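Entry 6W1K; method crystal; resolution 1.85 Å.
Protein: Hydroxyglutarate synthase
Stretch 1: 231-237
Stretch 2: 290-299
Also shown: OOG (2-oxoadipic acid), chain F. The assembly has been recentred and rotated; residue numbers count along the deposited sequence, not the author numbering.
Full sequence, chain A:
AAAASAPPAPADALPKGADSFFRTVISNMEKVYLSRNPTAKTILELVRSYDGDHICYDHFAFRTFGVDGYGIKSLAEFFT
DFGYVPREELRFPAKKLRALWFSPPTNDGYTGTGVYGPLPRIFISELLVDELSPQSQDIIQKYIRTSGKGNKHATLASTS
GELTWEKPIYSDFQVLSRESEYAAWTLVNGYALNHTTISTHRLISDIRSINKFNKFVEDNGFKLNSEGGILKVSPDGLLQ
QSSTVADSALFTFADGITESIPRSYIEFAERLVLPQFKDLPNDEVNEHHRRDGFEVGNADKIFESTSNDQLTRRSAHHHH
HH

Stretch 1 (231-237) LKVSPDG
Stretch 2 (290-299) RRDGFEVGNA

A short strand running into a tight turn lies against a loop and the first turn of a helix, a small contact of 318 Å² anchored at one end by a single buttressed salt bridge and filled elsewhere by side-chain packing. The two stretches run in opposite senses: CA of Lys232 lies 5.4 Å from CA of Asn298, CA of Ser234 lies 6.2 Å from CA of Glu295, and the gap widens to 9.3 Å between CA of Asp236 and CA of Arg291.

Lys232 and Val233 are extended (phi/psi -88/125 and -119/128). Ser234 (-70/156) then opens a type I turn through Pro235 (-58/-30) and Asp236 (-82/-4), closed by Gly237 N to Ser234 O at 2.7 Å. Gly237, at 82/-4, has a conformation that calls for glycine. The turn presents Asp236 (chi1 p), whose OD2 accepts from Arg291 NE at 2.7 Å and 163°, a charged pair meeting at the guanidinium edge. Both partners are held: Ser234 OG (chi1 p) donates to Asp236 OD1 at 2.5 Å, while Arg291 (chi1 t, chi2 p, chi3 139°) sends NH1 to Asp292 O at 2.8 Å. A water accepts from Arg291 NH2 at 3.3 Å and, weakly, from Asp236 N at 3.5 Å.

Glu295 (-143/126; chi1 t, chi2 m) is the N-cap. Its OE1 accepts from Asn298 N at 2.8 Å, satisfying an otherwise free helix amide, and Ala299 N reaches Glu295 O at 2.9 Å. The same side chain packs on the turn, with CG 3.7 Å from Ser234 CB and CD 3.3 Å from Pro235 CD. Asn298 (chi1 m, chi2 7°) has the largest covered area, 79 Å²; its amide sits beside the end of the strand, with OD1 3.7 Å from Lys232 CB and ND2 3.6 Å from Ser234 N.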

# COMPACT_ATOMS: atom_id res chain seq x y z
N LEU A 231 16.53 0.99 -5.16
CA LEU A 231 15.64 1.53 -6.19
C LEU A 231 15.22 0.40 -7.12
O LEU A 231 16.04 -0.14 -7.86
CB LEU A 231 16.33 2.65 -6.97
CG LEU A 231 15.43 3.36 -7.98
CD1 LEU A 231 14.31 4.11 -7.26
CD2 LEU A 231 16.27 4.29 -8.85
N LYS A 232 13.94 0.05 -7.08
CA LYS A 232 13.37 -0.94 -7.98
C LYS A 232 12.91 -0.25 -9.25
O LYS A 232 12.07 0.65 -9.20
CB LYS A 232 12.20 -1.66 -7.31
CG LYS A 232 12.61 -2.67 -6.23
CD LYS A 232 13.16 -1.98 -4.99
CE LYS A 232 13.06 -2.89 -3.78
NZ LYS A 232 14.01 -2.53 -2.70
N VAL A 233 13.41 -0.72 -10.38
CA VAL A 233 13.12 -0.12 -11.68
C VAL A 233 12.43 -1.16 -12.55
O VAL A 233 12.94 -2.27 -12.73
CB VAL A 233 14.40 0.39 -12.36
CG1 VAL A 233 14.06 0.89 -13.75
CG2 VAL A 233 15.10 1.46 -11.53
N SER A 234 11.29 -0.69 -13.08
CA SER A 234 10.43 -1.57 -13.82
C SER A 234 11.22 -1.83 -15.07
O SER A 234 12.04 -1.07 -15.57
CB SER A 234 9.13 -1.07 -14.18
OG SER A 234 9.27 0.12 -14.88
N PRO A 235 11.04 -3.03 -15.92
CA PRO A 235 11.77 -3.39 -17.14
C PRO A 235 11.67 -2.33 -18.24
O PRO A 235 12.60 -2.19 -19.03
CB PRO A 235 11.12 -4.71 -17.56
CG PRO A 235 10.61 -5.30 -16.30
CD PRO A 235 10.15 -4.12 -15.46
N ASP A 236 10.57 -1.58 -18.32
CA ASP A 236 10.50 -0.49 -19.28
C ASP A 236 11.20 0.78 -18.79
O ASP A 236 11.25 1.76 -19.53
CB ASP A 236 9.03 -0.18 -19.64
CG ASP A 236 8.17 0.24 -18.42
OD1 ASP A 236 8.69 0.42 -17.30
OD2 ASP A 236 6.94 0.41 -18.56
N GLY A 237 11.69 0.79 -17.56
CA GLY A 237 12.39 1.94 -17.03
C GLY A 237 11.52 3.06 -16.49
O GLY A 237 12.07 4.01 -15.93
N ARG A 290 2.04 9.61 -17.84
CA ARG A 290 3.08 8.88 -17.13
C ARG A 290 2.69 7.41 -17.02
O ARG A 290 1.51 7.04 -17.07
CB ARG A 290 3.31 9.50 -15.75
CG ARG A 290 3.66 10.98 -15.78
CD ARG A 290 3.92 11.51 -14.37
NE ARG A 290 4.44 12.88 -14.36
CZ ARG A 290 5.72 13.19 -14.47
NH1 ARG A 290 6.64 12.23 -14.58
NH2 ARG A 290 6.11 14.45 -14.45
N ARG A 291 3.71 6.57 -16.87
CA ARG A 291 3.50 5.14 -16.71
C ARG A 291 2.55 4.87 -15.56
O ARG A 291 2.79 5.31 -14.43
CB ARG A 291 4.84 4.44 -16.50
CG ARG A 291 4.74 3.07 -15.83
CD ARG A 291 4.34 2.00 -16.84
NE ARG A 291 5.07 0.74 -16.65
CZ ARG A 291 4.74 -0.21 -15.79
NH1 ARG A 291 3.67 -0.08 -14.99
NH2 ARG A 291 5.49 -1.31 -15.71
N ASP A 292 1.46 4.17 -15.85
CA ASP A 292 0.47 3.83 -14.85
C ASP A 292 0.65 2.39 -14.37
O ASP A 292 1.41 1.61 -14.93
CB ASP A 292 -0.95 4.04 -15.40
CG ASP A 292 -1.97 4.31 -14.29
OD1 ASP A 292 -1.59 4.23 -13.08
OD2 ASP A 292 -3.15 4.60 -14.64
N GLY A 293 -0.06 2.07 -13.31
CA GLY A 293 -0.09 0.70 -12.84
C GLY A 293 1.17 0.32 -12.06
O GLY A 293 1.86 1.16 -11.48
N PHE A 294 1.47 -0.97 -12.09
CA PHE A 294 2.46 -1.56 -11.18
C PHE A 294 3.25 -2.60 -11.96
O PHE A 294 3.01 -2.85 -13.14
CB PHE A 294 1.76 -2.16 -9.95
CG PHE A 294 1.04 -1.13 -9.12
CD1 PHE A 294 1.67 -0.53 -8.05
CD2 PHE A 294 -0.26 -0.77 -9.43
CE1 PHE A 294 1.01 0.42 -7.30
CE2 PHE A 294 -0.95 0.17 -8.69
CZ PHE A 294 -0.32 0.76 -7.61
N GLU A 295 4.24 -3.21 -11.30
CA GLU A 295 5.14 -4.13 -11.99
C GLU A 295 5.49 -5.27 -11.06
O GLU A 295 5.95 -5.05 -9.93
CB GLU A 295 6.40 -3.39 -12.47
CG GLU A 295 7.06 -4.06 -13.68
CD GLU A 295 8.00 -5.17 -13.25
OE1 GLU A 295 8.67 -4.98 -12.22
OE2 GLU A 295 8.08 -6.23 -13.93
N VAL A 296 5.27 -6.50 -11.53
CA VAL A 296 5.43 -7.67 -10.67
C VAL A 296 6.83 -7.71 -10.08
O VAL A 296 7.01 -7.95 -8.88
CB VAL A 296 5.08 -8.94 -11.46
CG1 VAL A 296 5.98 -9.03 -12.73
CG2 VAL A 296 5.23 -10.16 -10.56
N GLY A 297 7.86 -7.47 -10.91
CA GLY A 297 9.23 -7.51 -10.42
C GLY A 297 9.49 -6.54 -9.27
O GLY A 297 10.08 -6.92 -8.25
N ASN A 298 9.07 -5.29 -9.42
CA ASN A 298 9.19 -4.32 -8.32
C ASN A 298 8.42 -4.79 -7.10
O ASN A 298 8.96 -4.87 -5.99
CB ASN A 298 8.67 -2.94 -8.76
CG ASN A 298 9.54 -2.30 -9.82
OD1 ASN A 298 10.45 -2.92 -10.33
ND2 ASN A 298 9.29 -1.03 -10.12
N ALA A 299 7.12 -5.03 -7.27
CA ALA A 299 6.27 -5.34 -6.14
C ALA A 299 6.82 -6.50 -5.33
O ALA A 299 6.77 -6.48 -4.10
CB ALA A 299 4.87 -5.67 -6.64
C2 OOG F . 2.38 -4.29 -1.29
C3 OOG F . 3.73 -4.30 -2.01
C4 OOG F . 3.53 -4.02 -3.50
C6 OOG F . 3.96 -1.89 -5.02
O4 OOG F . 4.23 -2.60 -6.02
O3 OOG F . 4.19 -0.66 -5.05
C5 OOG F . 3.35 -2.52 -3.77
C1 OOG F . 2.50 -4.79 0.16
O1 OOG F . 1.53 -5.14 0.75
O2 OOG F . 3.73 -4.84 0.82
O5 OOG F . 2.74 -1.85 -3.02
O HOH W 1 7.49 -3.05 -17.62